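Local coordinates for novel antigen receptor (Ginglymostoma cirratum, PDB 4Q97), which serves as a shark heavy-chain-only antibody (IgNAR) of the immune system, binding antigen, with the C1 immunoglobulin domain forming part of its constant region, at the interface of chains A and B. Numbering follows the deposited sequence. Chains: chain A/B, Novel antigen receptor.

The interface of chains A and B. Residues chain A 18, 23, 30, 32, 76; chain B 14, 16, 34, 36, 72.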
# COMPACT_ATOMS: atom_id res chain seq x y z
N SER A 18 6.81 -6.94 -1.19
CA SER A 18 7.95 -6.77 -0.29
C SER A 18 8.24 -8.08 0.42
O SER A 18 7.33 -8.76 0.90
CB SER A 18 7.72 -5.65 0.72
OG SER A 18 6.60 -5.93 1.55
N GLN A 23 9.24 -10.29 7.51
CA GLN A 23 8.39 -10.95 6.53
C GLN A 23 8.92 -12.33 6.18
O GLN A 23 8.22 -13.33 6.38
CB GLN A 23 8.23 -10.08 5.29
CG GLN A 23 7.47 -8.78 5.55
CD GLN A 23 7.44 -7.86 4.35
OE1 GLN A 23 8.07 -6.81 4.36
NE2 GLN A 23 6.71 -8.25 3.32
N GLN A 30 4.42 -10.12 1.59
CA GLN A 30 3.36 -9.11 1.53
C GLN A 30 3.22 -8.55 0.12
O GLN A 30 4.19 -8.07 -0.48
CB GLN A 30 3.62 -7.99 2.54
CG GLN A 30 2.45 -7.03 2.76
CD GLN A 30 1.50 -7.47 3.86
OE1 GLN A 30 1.53 -8.63 4.31
NE2 GLN A 30 0.65 -6.54 4.30
N VAL A 32 0.90 -5.80 -2.16
CA VAL A 32 0.02 -4.64 -2.07
C VAL A 32 -0.60 -4.38 -3.44
O VAL A 32 0.10 -4.13 -4.42
CB VAL A 32 0.77 -3.38 -1.58
CG1 VAL A 32 -0.16 -2.17 -1.56
CG2 VAL A 32 1.37 -3.61 -0.20
N LEU A 76 -4.38 -5.58 0.76
CA LEU A 76 -3.21 -6.23 1.34
C LEU A 76 -3.36 -7.74 1.45
O LEU A 76 -4.25 -8.24 2.13
CB LEU A 76 -2.94 -5.64 2.72
CG LEU A 76 -2.32 -4.25 2.74
CD1 LEU A 76 -2.60 -3.54 4.06
CD2 LEU A 76 -0.83 -4.39 2.49
N SER B 14 7.70 -1.19 5.36
CA SER B 14 8.26 -1.45 4.06
C SER B 14 7.84 -0.36 3.08
O SER B 14 6.65 -0.04 2.95
CB SER B 14 7.93 -2.89 3.62
OG SER B 14 7.55 -2.97 2.26
N LEU B 16 7.74 1.07 -0.72
CA LEU B 16 7.67 0.53 -2.07
C LEU B 16 7.38 1.64 -3.08
O LEU B 16 6.69 2.61 -2.76
CB LEU B 16 6.59 -0.56 -2.15
CG LEU B 16 6.54 -1.56 -0.99
CD1 LEU B 16 5.24 -2.35 -0.99
CD2 LEU B 16 7.76 -2.47 -1.02
N LEU B 34 4.22 0.94 3.69
CA LEU B 34 3.43 -0.11 4.30
C LEU B 34 3.85 -0.38 5.73
O LEU B 34 5.02 -0.69 5.99
CB LEU B 34 3.52 -1.41 3.51
CG LEU B 34 2.40 -2.35 3.92
CD1 LEU B 34 1.05 -1.77 3.51
CD2 LEU B 34 2.64 -3.70 3.29
N SER B 36 2.60 -2.74 8.84
CA SER B 36 1.75 -3.88 9.17
C SER B 36 2.26 -4.66 10.37
O SER B 36 3.46 -4.72 10.62
CB SER B 36 1.68 -4.82 7.96
OG SER B 36 2.98 -5.22 7.59
N SER B 72 -2.78 -3.27 9.93
CA SER B 72 -1.99 -2.82 8.80
C SER B 72 -2.57 -1.50 8.30
O SER B 72 -3.78 -1.29 8.35
CB SER B 72 -1.99 -3.85 7.68
OG SER B 72 -1.39 -5.06 8.09
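B:Leu34 CD2 lies at the edge of the side-chain amide of A:Gln30, on its nitrogen side, 3.6 Å from NE2. B:Ser36 stands over one face of this amide, its CB near NE2, and A:Leu76 lies beside the nitrogen edge, displaced to the other side of the plane. Glutamine suits this place because its methylene packs on the leucine while the polar end stays beside B:Ser36. With CG anti to the backbone N (chi1 -169°), this methylene meets B:Leu34 CD2 at 3.4 Å, and the two side chains meet nearly perpendicular. The bend at chi2 brings the nitrogen end back alongside the same methyl.

B:Leu34 is the hub. Its CD1 packs on A:Leu76, 3.4 Å from CD2, while its own CD2 lies among A:Gln30, A:Leu76 and A:Val32, whose CG2 is 3.7 Å away. The side chains of A:Val32 and A:Leu76 pass that of B:Leu34 pointing the opposite way. Valine, short and beta-branched, suits a strand and presents a compact methyl; the longer A:Leu76 extends its other methyl, CD1, to CB of B:Ser72, where a small residue admits close approach.

The contributing strands, 12-18, 28-36 and 71-80, belong to one sheet of the immunoglobulin C1-set sandwich, and the two copies pack sheet against sheet about a two-fold axis. This pairing may or may not persist in the intact antibody.

Beside the apolar packing lie serines and A:Gln23. As modelled, A:Gln23 NE2 donates to A:Ser18 OG (2.9 Å, 153° at the hydrogen), with the oxygen nearly in its amide plane; a weak bond from that OG to OE1 accompanies it. A:Gln23 is poorly ordered, so any steadying of the serine hydroxyl is tentative. That hydroxyl may also hydrogen-bond to that of B:Ser14, although B:Ser14 OG is modelled too near A:Ser18 CB for that bond to be certain. The small serine lets B:Leu16 approach as well: its methyl CD2 rests 3.6 Å from CB of A:Ser18.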